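Local coordinates for protein iron aquisition yersiniabactin synthesis enzyme, YbtT (Escherichia coli, PDB 6BA9) that is a low-specificity type II thioesterase that maintains production of the metallophore yersiniabactin, probably by hydrolysing acyl groups stalled on the biosynthetic assembly line, at residues P8-N13 with A35-D40; T14-M19 with A42-T47. The protein carries 1 engineered substitution. All coordinates share one frame; numbering follows the deposited sequence.

Contact 1: residues P8-N13 with A35-D40; sequences PARNGN and AEQLAD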
ATOM      1  N   PRO A   8       0.505 -18.976   3.125  1.00 19.34           N
ATOM      2  CA  PRO A   8       0.704 -19.822   1.958  1.00 20.38           C
ATOM      3  C   PRO A   8      -0.622 -19.996   1.237  1.00 19.56           C
ATOM      4  O   PRO A   8      -1.700 -19.826   1.813  1.00 22.36           O
ATOM      5  CB  PRO A   8       1.145 -21.142   2.593  1.00 25.91           C
ATOM      6  CG  PRO A   8       0.326 -21.192   3.832  1.00 26.04           C
ATOM      7  CD  PRO A   8       0.223 -19.776   4.333  1.00 24.33           C
ATOM      8  N   ALA A   9      -0.540 -20.318  -0.049  1.00 21.54           N
ATOM      9  CA  ALA A   9      -1.750 -20.660  -0.768  1.00 21.34           C
ATOM     10  C   ALA A   9      -2.360 -21.912  -0.150  1.00 23.58           C
ATOM     11  O   ALA A   9      -1.651 -22.780   0.372  1.00 23.72           O
ATOM     12  CB  ALA A   9      -1.437 -20.920  -2.240  1.00 25.97           C
ATOM     13  N   ARG A  10      -3.683 -22.002  -0.195  1.00 20.46           N
ATOM     14  CA  ARG A  10      -4.342 -23.216   0.267  1.00 23.69           C
ATOM     15  C   ARG A  10      -5.485 -23.583  -0.665  1.00 21.59           C
ATOM     16  O   ARG A  10      -5.897 -22.817  -1.545  1.00 21.24           O
ATOM     17  CB  ARG A  10      -4.838 -23.100   1.713  1.00 23.53           C
ATOM     18  CG  ARG A  10      -6.002 -22.165   1.892  1.00 21.85           C
ATOM     19  CD  ARG A  10      -6.462 -22.147   3.340  1.00 21.14           C
ATOM     20  NE  ARG A  10      -7.629 -21.312   3.551  1.00 19.55           N
ATOM     21  CZ  ARG A  10      -8.081 -20.964   4.752  1.00 22.14           C
ATOM     22  NH1 ARG A  10      -7.452 -21.376   5.843  1.00 23.78           N
ATOM     23  NH2 ARG A  10      -9.153 -20.200   4.868  1.00 25.36           N
ATOM     24  N   ASN A  11      -6.000 -24.792  -0.446  1.00 24.13           N
ATOM     25  CA  ASN A  11      -7.162 -25.302  -1.160  1.00 20.85           C
ATOM     26  C   ASN A  11      -6.947 -25.353  -2.672  1.00 21.79           C
ATOM     27  O   ASN A  11      -7.899 -25.221  -3.432  1.00 25.11           O
ATOM     28  CB  ASN A  11      -8.433 -24.538  -0.808  1.00 20.15           C
ATOM     29  CG  ASN A  11      -8.814 -24.691   0.641  1.00 19.58           C
ATOM     30  OD1 ASN A  11      -8.430 -25.661   1.290  1.00 22.30           O
ATOM     31  ND2 ASN A  11      -9.562 -23.730   1.162  1.00 19.71           N
ATOM     32  N   GLY A  12      -5.700 -25.551  -3.101  1.00 25.96           N
ATOM     33  CA  GLY A  12      -5.362 -25.593  -4.510  1.00 27.85           C
ATOM     34  C   GLY A  12      -5.327 -24.247  -5.213  1.00 29.07           C
ATOM     35  O   GLY A  12      -5.090 -24.211  -6.427  1.00 29.29           O
ATOM     36  N   ASN A  13      -5.548 -23.147  -4.499  1.00 25.08           N
ATOM     37  CA  ASN A  13      -5.553 -21.834  -5.126  1.00 21.53           C
ATOM     38  C   ASN A  13      -4.154 -21.501  -5.620  1.00 20.59           C
ATOM     39  O   ASN A  13      -3.154 -21.879  -5.005  1.00 24.97           O
ATOM     40  CB  ASN A  13      -6.005 -20.783  -4.117  1.00 21.66           C
ATOM     41  CG  ASN A  13      -6.441 -19.521  -4.772  1.00 23.88           C
ATOM     42  OD1 ASN A  13      -5.624 -18.646  -5.058  1.00 23.98           O
ATOM     43  ND2 ASN A  13      -7.746 -19.398  -5.003  1.00 30.77           N
ATOM     44  N   ALA A  35      -2.789 -13.991  12.219  1.00 28.31           N
ATOM     45  CA  ALA A  35      -3.574 -14.769  13.166  1.00 30.80           C
ATOM     46  C   ALA A  35      -4.538 -15.705  12.457  1.00 31.58           C
ATOM     47  O   ALA A  35      -4.972 -16.698  13.048  1.00 33.54           O
ATOM     48  CB  ALA A  35      -4.365 -13.843  14.089  1.00 33.18           C
ATOM     49  N   GLU A  36      -4.891 -15.412  11.205  1.00 26.42           N
ATOM     50  CA  GLU A  36      -5.939 -16.176  10.548  1.00 23.04           C
ATOM     51  C   GLU A  36      -5.966 -15.907   9.047  1.00 21.84           C
ATOM     52  O   GLU A  36      -6.054 -14.755   8.627  1.00 23.26           O
ATOM     53  CB  GLU A  36      -7.282 -15.795  11.165  1.00 28.65           C
ATOM     54  CG  GLU A  36      -8.467 -16.532  10.578  1.00 28.01           C
ATOM     55  CD  GLU A  36      -9.793 -16.135  11.210  1.00 37.14           C
ATOM     56  OE1 GLU A  36     -10.789 -16.852  10.980  1.00 34.99           O
ATOM     57  OE2 GLU A  36      -9.848 -15.102  11.926  1.00 40.79           O
ATOM     58  N   GLN A  37      -5.920 -16.964   8.243  1.00 21.99           N
ATOM     59  CA  GLN A  37      -5.978 -16.834   6.792  1.00 19.02           C
ATOM     60  C   GLN A  37      -7.417 -16.580   6.350  1.00 20.15           C
ATOM     61  O   GLN A  37      -8.313 -17.393   6.615  1.00 22.19           O
ATOM     62  CB  GLN A  37      -5.404 -18.085   6.138  1.00 21.39           C
ATOM     63  CG  GLN A  37      -5.424 -18.054   4.632  1.00 22.51           C
ATOM     64  CD  GLN A  37      -4.365 -18.940   4.010  1.00 20.89           C
ATOM     65  OE1 GLN A  37      -3.647 -19.665   4.704  1.00 24.12           O
ATOM     66  NE2 GLN A  37      -4.249 -18.876   2.699  1.00 20.34           N
ATOM     67  N   LEU A  38      -7.646 -15.454   5.674  1.00 16.67           N
ATOM     68  CA  LEU A  38      -8.991 -15.015   5.331  1.00 16.52           C
ATOM     69  C   LEU A  38      -9.357 -15.221   3.863  1.00 17.21           C
ATOM     70  O   LEU A  38     -10.492 -14.913   3.465  1.00 18.54           O
ATOM     71  CB  LEU A  38      -9.172 -13.549   5.712  1.00 17.17           C
ATOM     72  CG  LEU A  38      -9.001 -13.292   7.208  1.00 19.48           C
ATOM     73  CD1 LEU A  38      -9.009 -11.817   7.557  1.00 20.01           C
ATOM     74  CD2 LEU A  38     -10.116 -13.988   7.990  1.00 24.10           C
ATOM     75  N   ALA A  39      -8.439 -15.733   3.057  1.00 17.35           N
ATOM     76  CA  ALA A  39      -8.700 -16.076   1.666  1.00 17.23           C
ATOM     77  C   ALA A  39      -7.654 -17.101   1.276  1.00 16.23           C
ATOM     78  O   ALA A  39      -6.630 -17.238   1.944  1.00 18.10           O
ATOM     79  CB  ALA A  39      -8.622 -14.859   0.735  1.00 19.60           C
ATOM     80  N   ASP A  40      -7.916 -17.831   0.187  1.00 17.38           N
ATOM     81  CA  ASP A  40      -7.082 -18.985  -0.148  1.00 16.56           C
ATOM     82  C   ASP A  40      -5.799 -18.648  -0.922  1.00 16.25           C
ATOM     83  O   ASP A  40      -4.949 -19.534  -1.103  1.00 18.29           O
ATOM     84  CB  ASP A  40      -7.913 -19.992  -0.940  1.00 18.39           C
ATOM     85  CG  ASP A  40      -8.994 -20.661  -0.090  1.00 21.54           C
ATOM     86  OD1 ASP A  40      -9.001 -20.509   1.148  1.00 18.03           O
ATOM     87  OD2 ASP A  40      -9.841 -21.336  -0.696  1.00 21.77           O
TER
HETATM   88  O   HOH W   1     -11.014 -20.033   2.757  1.00 27.06           O
HETATM   89  O   HOH W   2      -9.542 -21.900  -3.391  1.00 31.65           O
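Arg10 and Asp40 form a salt bridge where two surface loops meet, the first of them closed by a type I' beta turn from Arg10 to Asn13. Both turn-centre residues, Asn11 and Gly12, have positive phi, a backbone shape that asparagine and glycine accept readily. Arg10 sets off with CG between its own backbone N and carbonyl carbon (chi1 70°) and then runs extended to NE, which reaches Asp40 OD1 at 2.9 Å in an almost straight bond. That oxygen lies in the guanidinium plane, whereas NE comes from above the carboxylate plane, the two planes being turned 71° apart. A water bridges Arg10 NH2 and Asp40 OD1. Gln37 CG lies over the centre of one guanidinium face, 3.9 Å from Arg10 CZ, and the amide and guanidinium planes are stacked nearly parallel; the two chains slide past each other in opposite directions. CG of Gln37 stands anti to the backbone N (chi1 180°) and the chain continues extended beyond it, so that NE2 donates to Pro8 O at 2.9 Å and also to Ala39 O of its own loop. Asp40 is gripped by backbone as well, Arg10 N donating to its O. A second side chain serves its carboxylate: Asn11 ND2 bonds Asp40 OD2 at 3.0 Å, approaching from above the carboxylate plane.

Contact 2: residues T14-M19 with A42-T47; sequences TAHLVM and ALSLVT
His16 NE2 and Ser44 OG lie 2.7 Å apart in a hydrogen bond whose proton could come from either side. His16 CG stands anti to the backbone N (chi1 -171°), and the ring reaches diagonally across to Ser44, two residues beyond its neighbour Ala42, with OG near the ring plane. Ala42 suits the place between, since its small CB lies 3.9 Å from His16 CD2. One face of the ring is covered, toward its rim, by Val18 CG2. Between the two strands, five backbone bonds satisfy the facing N-H and C=O groups. Ala15 O accepts from Ala42 N in the most bent of the bonds (138° at the hydrogen), and Ala42 O in turn accepts from Leu17 N at 2.9 Å. Leu17 O then takes Ser44 N, Ser44 O takes Met19 N, and Met19 O takes Val46 N. This regular alternation is that of parallel strands, here 16-20 and 42-46 of a beta-alpha-beta unit in the central sheet of the alpha/beta-hydrolase fold. The donors and acceptors of His16 and Val18 turn instead to the neighbouring strand 84-89 and its approach, and the backbone of Leu43 is hydrogen-bonded to Leu6 of strand 3-7. Several carbonyls have a further, weaker partner: Leu43 CA-H points at Leu17 O, 3.3 Å from CA. On the face of Leu17, Leu43, Met19 and Leu45, apolar chains, three leucines and a flexible methionine, suit the buried setting; Leu17 and Leu43 lie side by side, pointing the same way, with CG of the first 3.9 Å from CD1 of the second, and both touch Phe237 of helix 233-243. Val18 CG1 meets Val46 CG2 at 3.5 Å.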
ATOM      1  N   THR A  14      -4.087 -20.762  -6.732  1.00 19.85           N
ATOM      2  CA  THR A  14      -2.809 -20.417  -7.348  1.00 21.25           C
ATOM      3  C   THR A  14      -2.505 -18.924  -7.309  1.00 18.90           C
ATOM      4  O   THR A  14      -1.402 -18.523  -7.699  1.00 22.19           O
ATOM      5  CB  THR A  14      -2.749 -20.922  -8.800  1.00 21.85           C
ATOM      6  OG1 THR A  14      -3.740 -20.262  -9.595  1.00 24.42           O
ATOM      7  CG2 THR A  14      -2.986 -22.425  -8.841  1.00 28.98           C
ATOM      8  N   ALA A  15      -3.429 -18.104  -6.823  1.00 17.69           N
ATOM      9  CA  ALA A  15      -3.221 -16.667  -6.829  1.00 17.14           C
ATOM     10  C   ALA A  15      -2.235 -16.255  -5.740  1.00 15.75           C
ATOM     11  O   ALA A  15      -2.041 -16.943  -4.740  1.00 16.83           O
ATOM     12  CB  ALA A  15      -4.542 -15.941  -6.618  1.00 20.00           C
ATOM     13  N   HIS A  16      -1.588 -15.108  -5.968  1.00 15.12           N
ATOM     14  CA  HIS A  16      -0.634 -14.531  -5.028  1.00 13.39           C
ATOM     15  C   HIS A  16      -0.949 -13.050  -4.895  1.00 13.98           C
ATOM     16  O   HIS A  16      -0.891 -12.307  -5.881  1.00 14.56           O
ATOM     17  CB  HIS A  16       0.801 -14.738  -5.505  1.00 15.26           C
ATOM     18  CG  HIS A  16       1.845 -14.375  -4.498  1.00 17.02           C
ATOM     19  ND1 HIS A  16       3.190 -14.538  -4.753  1.00 24.64           N
ATOM     20  CD2 HIS A  16       1.763 -13.834  -3.256  1.00 15.17           C
ATOM     21  CE1 HIS A  16       3.889 -14.140  -3.704  1.00 24.50           C
ATOM     22  NE2 HIS A  16       3.045 -13.737  -2.769  1.00 19.74           N
ATOM     23  N   LEU A  17      -1.350 -12.645  -3.695  1.00 13.18           N
ATOM     24  CA  LEU A  17      -1.656 -11.255  -3.365  1.00 12.28           C
ATOM     25  C   LEU A  17      -0.456 -10.656  -2.634  1.00 12.27           C
ATOM     26  O   LEU A  17       0.021 -11.218  -1.645  1.00 13.82           O
ATOM     27  CB  LEU A  17      -2.916 -11.201  -2.494  1.00 14.26           C
ATOM     28  CG  LEU A  17      -3.363  -9.872  -1.904  1.00 14.62           C
ATOM     29  CD1 LEU A  17      -3.714  -8.869  -2.970  1.00 16.59           C
ATOM     30  CD2 LEU A  17      -4.563 -10.100  -0.988  1.00 15.33           C
ATOM     31  N   VAL A  18       0.053  -9.535  -3.151  1.00 11.69           N
ATOM     32  CA  VAL A  18       1.210  -8.825  -2.610  1.00 11.95           C
ATOM     33  C   VAL A  18       0.740  -7.470  -2.097  1.00 12.51           C
ATOM     34  O   VAL A  18       0.192  -6.663  -2.864  1.00 12.02           O
ATOM     35  CB  VAL A  18       2.292  -8.667  -3.686  1.00 12.37           C
ATOM     36  CG1 VAL A  18       3.468  -7.817  -3.180  1.00 14.19           C
ATOM     37  CG2 VAL A  18       2.799 -10.027  -4.131  1.00 12.68           C
ATOM     38  N   MET A  19       0.934  -7.230  -0.802  1.00 11.03           N
ATOM     39  CA  MET A  19       0.432  -6.040  -0.138  1.00 11.21           C
ATOM     40  C   MET A  19       1.553  -5.061   0.165  1.00 10.79           C
ATOM     41  O   MET A  19       2.513  -5.411   0.862  1.00 11.52           O
ATOM     42  CB  MET A  19      -0.253  -6.416   1.177  1.00 11.37           C
ATOM     43  CG  MET A  19      -0.742  -5.231   1.983  1.00 11.60           C
ATOM     44  SD  MET A  19      -2.141  -4.425   1.208  1.00 12.95           S
ATOM     45  CE  MET A  19      -2.427  -3.121   2.382  1.00 14.09           C
ATOM     46  N   ALA A  42      -2.052 -17.198  -1.712  1.00 14.69           N
ATOM     47  CA  ALA A  42      -0.843 -16.799  -1.014  1.00 14.24           C
ATOM     48  C   ALA A  42      -0.900 -15.296  -0.787  1.00 14.43           C
ATOM     49  O   ALA A  42      -1.504 -14.557  -1.568  1.00 15.09           O
ATOM     50  CB  ALA A  42       0.395 -17.162  -1.833  1.00 17.31           C
ATOM     51  N   LEU A  43      -0.322 -14.859   0.331  1.00 13.42           N
ATOM     52  CA  LEU A  43      -0.280 -13.455   0.713  1.00 13.16           C
ATOM     53  C   LEU A  43       1.127 -13.115   1.173  1.00 14.80           C
ATOM     54  O   LEU A  43       1.677 -13.781   2.059  1.00 15.19           O
ATOM     55  CB  LEU A  43      -1.234 -13.154   1.860  1.00 14.53           C
ATOM     56  CG  LEU A  43      -1.193 -11.743   2.457  1.00 14.04           C
ATOM     57  CD1 LEU A  43      -1.597 -10.666   1.444  1.00 15.13           C
ATOM     58  CD2 LEU A  43      -2.116 -11.654   3.669  1.00 15.85           C
ATOM     59  N   SER A  44       1.704 -12.079   0.574  1.00 13.53           N
ATOM     60  CA  SER A  44       3.003 -11.571   0.988  1.00 12.73           C
ATOM     61  C   SER A  44       2.896 -10.088   1.288  1.00 13.19           C
ATOM     62  O   SER A  44       2.058  -9.383   0.713  1.00 13.67           O
ATOM     63  CB  SER A  44       4.050 -11.810  -0.078  1.00 14.26           C
ATOM     64  OG  SER A  44       4.196 -13.204  -0.371  1.00 17.78           O
ATOM     65  N   LEU A  45       3.764  -9.625   2.190  1.00 12.16           N
ATOM     66  CA  LEU A  45       3.850  -8.230   2.597  1.00 11.93           C
ATOM     67  C   LEU A  45       5.185  -7.667   2.124  1.00 13.14           C
ATOM     68  O   LEU A  45       6.235  -8.311   2.274  1.00 13.57           O
ATOM     69  CB  LEU A  45       3.769  -8.117   4.130  1.00 12.44           C
ATOM     70  CG  LEU A  45       3.807  -6.704   4.711  1.00 14.15           C
ATOM     71  CD1 LEU A  45       2.553  -5.925   4.384  1.00 16.64           C
ATOM     72  CD2 LEU A  45       4.021  -6.781   6.233  1.00 16.90           C
ATOM     73  N   VAL A  46       5.145  -6.467   1.568  1.00 11.50           N
ATOM     74  CA  VAL A  46       6.342  -5.772   1.095  1.00 11.84           C
ATOM     75  C   VAL A  46       6.958  -5.000   2.260  1.00 11.25           C
ATOM     76  O   VAL A  46       6.255  -4.282   2.977  1.00 13.15           O
ATOM     77  CB  VAL A  46       5.992  -4.822  -0.061  1.00 12.81           C
ATOM     78  CG1 VAL A  46       7.240  -4.122  -0.579  1.00 14.84           C
ATOM     79  CG2 VAL A  46       5.322  -5.576  -1.191  1.00 14.09           C
ATOM     80  N   THR A  47       8.271  -5.139   2.442  1.00 13.19           N
ATOM     81  CA  THR A  47       9.025  -4.397   3.451  1.00 12.00           C
ATOM     82  C   THR A  47       9.705  -3.201   2.802  1.00 10.71           C
ATOM     83  O   THR A  47      10.447  -3.370   1.829  1.00 14.35           O
ATOM     84  CB  THR A  47      10.126  -5.284   4.030  1.00 13.19           C
ATOM     85  OG1 THR A  47       9.587  -6.531   4.470  1.00 16.34           O
ATOM     86  CG2 THR A  47      10.830  -4.599   5.174  1.00 14.45           C
TER

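In the fold
Contacts 1 and 2 follow one another along the same two chain paths: loop 8-13 leads into strand 16-20, and loop 35-40 into strand 42-46. Contact 2 is buried in the sheet and depends on a regular backbone pattern with apolar side chains, its one polar side-chain pair being a histidine-serine hydrogen bond. Contact 1, whose centre lies about 20 Å from that of the chain, is a surface contact, where a charged pair, side-chain amides, a water bridge and a weaker one replace that regularity. The two touch at Ala9 N and Ala42 CB, 3.7 Å apart. Helix 233-243 packs beside both, meeting Leu38 and Ala39 of contact 1 and Leu17 and Leu43 of contact 2.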